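Local coordinates for uncharacterized protein PF1083 (Pyrococcus furiosus, PDB 3NRN) that binds adenosine monophosphate and is probably a flavin-dependent oxidoreductase of the amine oxidase type, at residues V287-G291 with L292-G296; E196-I199 with M200-G204. All blocks are in the same frame, centred on the assembly; numbering follows the deposited sequence.

Contact 1. Residues V287-G291 with L292-G296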
ATOM      1  N   VAL A 287     -14.792   2.835   6.736  1.00 31.40           N
ATOM      2  CA  VAL A 287     -15.779   3.902   6.655  1.00 29.10           C
ATOM      3  C   VAL A 287     -15.200   5.137   5.983  1.00 21.54           C
ATOM      4  O   VAL A 287     -14.255   5.738   6.488  1.00 28.20           O
ATOM      5  CB  VAL A 287     -16.290   4.311   8.058  1.00 29.82           C
ATOM      6  CG1 VAL A 287     -17.328   5.428   7.926  1.00 27.06           C
ATOM      7  CG2 VAL A 287     -16.885   3.106   8.767  1.00 27.11           C
ATOM      8  N   PHE A 288     -15.766   5.501   4.840  1.00 23.70           N
ATOM      9  CA  PHE A 288     -15.323   6.687   4.124  1.00 29.27           C
ATOM     10  C   PHE A 288     -15.926   7.896   4.830  1.00 31.12           C
ATOM     11  O   PHE A 288     -17.056   7.834   5.311  1.00 31.89           O
ATOM     12  CB  PHE A 288     -15.781   6.620   2.669  1.00 26.14           C
ATOM     13  CG  PHE A 288     -15.016   5.630   1.851  1.00 33.56           C
ATOM     14  CD1 PHE A 288     -13.737   5.931   1.396  1.00 33.98           C
ATOM     15  CD2 PHE A 288     -15.550   4.372   1.574  1.00 31.30           C
ATOM     16  CE1 PHE A 288     -12.994   4.992   0.677  1.00 35.99           C
ATOM     17  CE2 PHE A 288     -14.815   3.426   0.856  1.00 30.88           C
ATOM     18  CZ  PHE A 288     -13.534   3.739   0.408  1.00 30.34           C
ATOM     19  N   THR A 289     -15.177   8.992   4.893  1.00 29.98           N
ATOM     20  CA  THR A 289     -15.652  10.186   5.580  1.00 26.86           C
ATOM     21  C   THR A 289     -15.691  11.423   4.685  1.00 29.18           C
ATOM     22  O   THR A 289     -14.965  12.390   4.909  1.00 29.34           O
ATOM     23  CB  THR A 289     -14.771  10.482   6.808  1.00 30.58           C
ATOM     24  OG1 THR A 289     -13.412  10.657   6.384  1.00 29.80           O
ATOM     25  CG2 THR A 289     -14.829   9.317   7.801  1.00 24.71           C
ATOM     26  N   PRO A 290     -16.547  11.405   3.659  1.00 25.30           N
ATOM     27  CA  PRO A 290     -16.639  12.560   2.762  1.00 30.11           C
ATOM     28  C   PRO A 290     -16.945  13.837   3.547  1.00 36.01           C
ATOM     29  O   PRO A 290     -17.779  13.834   4.454  1.00 36.99           O
ATOM     30  CB  PRO A 290     -17.773  12.170   1.815  1.00 31.95           C
ATOM     31  CG  PRO A 290     -18.657  11.309   2.687  1.00 33.47           C
ATOM     32  CD  PRO A 290     -17.642  10.449   3.408  1.00 27.71           C
ATOM     33  N   GLY A 291     -16.253  14.920   3.208  1.00 36.09           N
ATOM     34  CA  GLY A 291     -16.482  16.179   3.891  1.00 37.54           C
ATOM     35  C   GLY A 291     -15.471  16.512   4.970  1.00 32.70           C
ATOM     36  O   GLY A 291     -15.319  17.676   5.315  1.00 34.18           O
ATOM     37  N   LEU A 292     -14.779  15.509   5.506  1.00 33.67           N
ATOM     38  CA  LEU A 292     -13.785  15.751   6.557  1.00 33.08           C
ATOM     39  C   LEU A 292     -12.369  15.759   5.975  1.00 29.26           C
ATOM     40  O   LEU A 292     -12.165  15.342   4.832  1.00 28.42           O
ATOM     41  CB  LEU A 292     -13.882  14.667   7.640  1.00 28.30           C
ATOM     42  CG  LEU A 292     -15.257  14.319   8.234  1.00 35.00           C
ATOM     43  CD1 LEU A 292     -15.053  13.349   9.394  1.00 21.05           C
ATOM     44  CD2 LEU A 292     -15.985  15.576   8.717  1.00 27.78           C
HETATM   45  N   MSE A 293     -11.394  16.247   6.745  1.00 23.13           N
HETATM   46  CA  MSE A 293     -10.013  16.249   6.267  1.00 27.39           C
HETATM   47  C   MSE A 293      -9.611  14.767   6.280  1.00 27.81           C
HETATM   48  O   MSE A 293      -8.952  14.290   5.359  1.00 32.16           O
HETATM   49  CB  MSE A 293      -9.094  17.092   7.175  1.00 23.90           C
HETATM   50  CG  MSE A 293      -7.748  17.486   6.509  1.00 19.22           C
HETATM   51 SE   MSE A 293      -6.731  18.738   7.390  1.00 17.27          SE
HETATM   52  CE  MSE A 293      -7.527  20.246   6.854  1.00 29.03           C
ATOM     53  N   ILE A 294     -10.027  14.045   7.322  1.00 29.07           N
ATOM     54  CA  ILE A 294      -9.770  12.608   7.412  1.00 29.53           C
ATOM     55  C   ILE A 294     -10.474  12.040   6.175  1.00 28.32           C
ATOM     56  O   ILE A 294     -11.507  12.561   5.760  1.00 28.53           O
ATOM     57  CB  ILE A 294     -10.426  11.964   8.674  1.00 33.20           C
ATOM     58  CG1 ILE A 294      -9.747  12.452   9.957  1.00 31.40           C
ATOM     59  CG2 ILE A 294     -10.362  10.439   8.579  1.00 28.87           C
ATOM     60  CD1 ILE A 294      -8.280  12.197  10.021  1.00 30.89           C
ATOM     61  N   ASN A 295      -9.924  10.981   5.591  1.00 25.96           N
ATOM     62  CA  ASN A 295     -10.508  10.387   4.390  1.00 22.18           C
ATOM     63  C   ASN A 295     -11.330   9.144   4.679  1.00 24.34           C
ATOM     64  O   ASN A 295     -12.237   8.790   3.913  1.00 24.88           O
ATOM     65  CB  ASN A 295      -9.397  10.041   3.396  1.00 29.57           C
ATOM     66  CG  ASN A 295      -8.587  11.250   2.997  1.00 29.10           C
ATOM     67  OD1 ASN A 295      -7.359  11.225   3.026  1.00 25.66           O
ATOM     68  ND2 ASN A 295      -9.274  12.322   2.622  1.00 28.32           N
ATOM     69  N   GLY A 296     -11.001   8.480   5.781  1.00 23.93           N
ATOM     70  CA  GLY A 296     -11.716   7.280   6.166  1.00 21.32           C
ATOM     71  C   GLY A 296     -11.041   6.609   7.341  1.00 27.62           C
ATOM     72  O   GLY A 296      -9.957   7.019   7.760  1.00 31.45           O
TER
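F288 and G296 face each other as an antiparallel non-hydrogen-bonded pair, their CA atoms 4.2 Å apart, and the chain between them folds back through a type II beta turn from T289 to L292. The turn is closed by L292 N donating to T289 O over 3.2 Å in a nearly straight bond. G291 holds the third place of the turn with phi 100°, a backbone shape in which a side chain would press on the carbonyl oxygen of P290. A second bond joins the arms nearer the strands: T289 N reaches N295 O at 3.1 Å, again nearly straight at its hydrogen, although the donor stands above the carbonyl plane.

T289 is the residue round which the hairpin loop closes. Its OG1 gives a hydrogen bond of 2.8 Å to I294 O, approaching above that carbonyl plane, 67° out of it. With chi1 at 59°, OG1 lies between the backbone N and the carbonyl carbon of its own residue and is directed across the loop at I294. T289 thus joins N295 through its N, L292 through its O and I294 through its hydroxyl.

The hairpin links strands 286-288 and 296-298, neighbours in the mixed sheet; on the far side of 296-298 lies strand 312-320, where A320 N binds N295 OD1.

Apolar contact is modest: L292 CD1 comes within 3.9 Å of T289 CB. I294 CG2 lies 3.8 Å from T289 OG1, beside the hydroxyl's bond. L292 also packs against E336 and I340 of helix 326-340, and E336 accepts from the backbone N atoms of M293 and I294. P290 points away from 292-296, and its ring touches S146, V147 and S150 of helix 142-156.

Contact 2. Residues E196-I199 with M200-G204; sequences ERII and MENKG
R197 and E201, one helical turn apart, form a salt bridge in which R197 NH1 donates to E201 OE1 over 2.9 Å. The carboxylate carbon lies at the edge of the guanidinium, in its plane, but the two flat groups are turned 70° apart, and OE1 is met from above the carboxylate plane. R197 NH2 is paired with E194; a leucine in place of R197 would probably leave both E201 and E194 without this cationic mate. The helical bond from M200 N to E196 O, 3.0 Å, is the regular i to i+4 type.

Here helix 188-200 ends, before strand 205-207 of the five-stranded parallel sheet, consistent with the Rossmann-type fold of this family, and its last carbonyls find new donors. I198 O is taken by N202 ND2 at 2.6 Å, in the amide plane and nearly straight (170°); chi1 of -79° swings the amide back alongside I198, whose CG2 lies 3.6 Å from the same nitrogen. I199 O accepts twice, from G204 N at 2.9 Å and from N202 N at 3.2 Å, the donors arriving from opposite faces of its carbonyl plane. The I199 side chain packs on L13 and A17 of helix 10-21.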
ATOM      1  N   GLU A 196       9.550 -14.234   5.810  1.00 21.18           N
ATOM      2  CA  GLU A 196      10.865 -14.491   6.397  1.00 25.35           C
ATOM      3  C   GLU A 196      11.089 -16.000   6.527  1.00 27.12           C
ATOM      4  O   GLU A 196      12.175 -16.509   6.231  1.00 23.54           O
ATOM      5  CB  GLU A 196      10.975 -13.832   7.783  1.00 27.03           C
ATOM      6  CG  GLU A 196      12.211 -14.258   8.579  1.00 29.60           C
ATOM      7  CD  GLU A 196      12.365 -13.499   9.893  1.00 37.92           C
ATOM      8  OE1 GLU A 196      11.402 -13.450  10.680  1.00 35.68           O
ATOM      9  OE2 GLU A 196      13.456 -12.951  10.143  1.00 48.55           O
ATOM     10  N   ARG A 197      10.058 -16.712   6.969  1.00 21.39           N
ATOM     11  CA  ARG A 197      10.158 -18.161   7.123  1.00 24.70           C
ATOM     12  C   ARG A 197      10.385 -18.837   5.775  1.00 28.87           C
ATOM     13  O   ARG A 197      11.197 -19.751   5.659  1.00 33.41           O
ATOM     14  CB  ARG A 197       8.879 -18.725   7.753  1.00 22.39           C
ATOM     15  CG  ARG A 197       8.762 -20.251   7.671  1.00 26.19           C
ATOM     16  CD  ARG A 197       7.400 -20.743   8.152  1.00 28.07           C
ATOM     17  NE  ARG A 197       6.329 -20.458   7.197  1.00 32.47           N
ATOM     18  CZ  ARG A 197       6.212 -21.037   6.005  1.00 26.94           C
ATOM     19  NH1 ARG A 197       7.101 -21.936   5.609  1.00 29.82           N
ATOM     20  NH2 ARG A 197       5.198 -20.729   5.206  1.00 27.43           N
ATOM     21  N   ILE A 198       9.659 -18.382   4.759  1.00 25.27           N
ATOM     22  CA  ILE A 198       9.768 -18.970   3.431  1.00 24.59           C
ATOM     23  C   ILE A 198      11.149 -18.778   2.825  1.00 20.60           C
ATOM     24  O   ILE A 198      11.672 -19.671   2.150  1.00 27.41           O
ATOM     25  CB  ILE A 198       8.702 -18.385   2.486  1.00 20.01           C
ATOM     26  CG1 ILE A 198       7.311 -18.807   2.964  1.00 23.46           C
ATOM     27  CG2 ILE A 198       8.953 -18.848   1.060  1.00 19.52           C
ATOM     28  CD1 ILE A 198       6.180 -18.053   2.302  1.00 38.53           C
ATOM     29  N   ILE A 199      11.735 -17.612   3.058  1.00 21.82           N
ATOM     30  CA  ILE A 199      13.066 -17.319   2.539  1.00 23.08           C
ATOM     31  C   ILE A 199      14.127 -18.166   3.251  1.00 25.10           C
ATOM     32  O   ILE A 199      15.030 -18.720   2.620  1.00 20.78           O
ATOM     33  CB  ILE A 199      13.426 -15.825   2.741  1.00 18.26           C
ATOM     34  CG1 ILE A 199      12.481 -14.946   1.925  1.00 26.15           C
ATOM     35  CG2 ILE A 199      14.871 -15.562   2.309  1.00 23.37           C
ATOM     36  CD1 ILE A 199      12.695 -13.456   2.143  1.00 19.62           C
HETATM   37  N   MSE A 200      14.012 -18.263   4.571  1.00 24.32           N
HETATM   38  CA  MSE A 200      14.986 -19.021   5.345  1.00 31.27           C
HETATM   39  C   MSE A 200      14.881 -20.526   5.114  1.00 36.66           C
HETATM   40  O   MSE A 200      15.884 -21.232   5.166  1.00 36.89           O
HETATM   41  CB  MSE A 200      14.843 -18.687   6.831  1.00 20.84           C
HETATM   42  CG  MSE A 200      15.064 -17.205   7.139  1.00 27.65           C
HETATM   43 SE   MSE A 200      16.713 -16.601   6.652  1.00 31.30          SE
HETATM   44  CE  MSE A 200      16.498 -16.214   4.955  1.00 55.81           C
ATOM     45  N   GLU A 201      13.677 -21.018   4.842  1.00 34.45           N
ATOM     46  CA  GLU A 201      13.506 -22.445   4.604  1.00 34.56           C
ATOM     47  C   GLU A 201      13.827 -22.808   3.157  1.00 34.91           C
ATOM     48  O   GLU A 201      13.787 -23.973   2.775  1.00 32.04           O
ATOM     49  CB  GLU A 201      12.082 -22.878   4.963  1.00 33.88           C
ATOM     50  CG  GLU A 201      11.688 -22.476   6.378  1.00 42.37           C
ATOM     51  CD  GLU A 201      10.437 -23.166   6.882  1.00 42.66           C
ATOM     52  OE1 GLU A 201       9.521 -23.429   6.074  1.00 35.81           O
ATOM     53  OE2 GLU A 201      10.366 -23.428   8.103  1.00 39.41           O
ATOM     54  N   ASN A 202      14.160 -21.809   2.350  1.00 31.65           N
ATOM     55  CA  ASN A 202      14.493 -22.064   0.958  1.00 28.77           C
ATOM     56  C   ASN A 202      15.908 -21.623   0.619  1.00 31.48           C
ATOM     57  O   ASN A 202      16.159 -21.056  -0.449  1.00 30.74           O
ATOM     58  CB  ASN A 202      13.490 -21.377   0.034  1.00 25.67           C
ATOM     59  CG  ASN A 202      12.192 -22.156  -0.090  1.00 30.11           C
ATOM     60  OD1 ASN A 202      12.124 -23.153  -0.802  1.00 29.89           O
ATOM     61  ND2 ASN A 202      11.159 -21.707   0.614  1.00 27.93           N
ATOM     62  N   LYS A 203      16.822 -21.878   1.553  1.00 34.59           N
ATOM     63  CA  LYS A 203      18.240 -21.565   1.389  1.00 36.78           C
ATOM     64  C   LYS A 203      18.617 -20.085   1.327  1.00 29.89           C
ATOM     65  O   LYS A 203      19.765 -19.751   1.038  1.00 38.19           O
ATOM     66  CB  LYS A 203      18.775 -22.280   0.144  1.00 36.91           C
ATOM     67  CG  LYS A 203      18.767 -23.803   0.248  1.00 36.43           C
ATOM     68  CD  LYS A 203      19.111 -24.454  -1.085  1.00 42.95           C
ATOM     69  CE  LYS A 203      19.373 -25.949  -0.930  1.00 47.98           C
ATOM     70  NZ  LYS A 203      18.250 -26.674  -0.269  1.00 54.20           N
ATOM     71  N   GLY A 204      17.668 -19.198   1.606  1.00 37.63           N
ATOM     72  CA  GLY A 204      17.970 -17.777   1.547  1.00 33.72           C
ATOM     73  C   GLY A 204      18.596 -17.191   2.800  1.00 32.27           C
ATOM     74  O   GLY A 204      18.609 -17.823   3.857  1.00 37.87           O
TER

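Overall arrangement
Contacts 1 and 2 sit on opposite sides of the chain's centre, their own centres 41 Å apart and their nearest atoms about 29 Å apart, so neither touches the other. Each closes a change of chain direction: 287-296 joins two neighbouring strands of the mixed sheet, whereas 196-204 leads from a helix into an outermost strand of the parallel sheet. Contact 2 comes first along the chain and is the one near the nucleotide: the E196 side chain is about 12 Å from bound AMP and about 9 Å from the side chain of E30, which binds it. Contact 1 lies away from the AMP pocket.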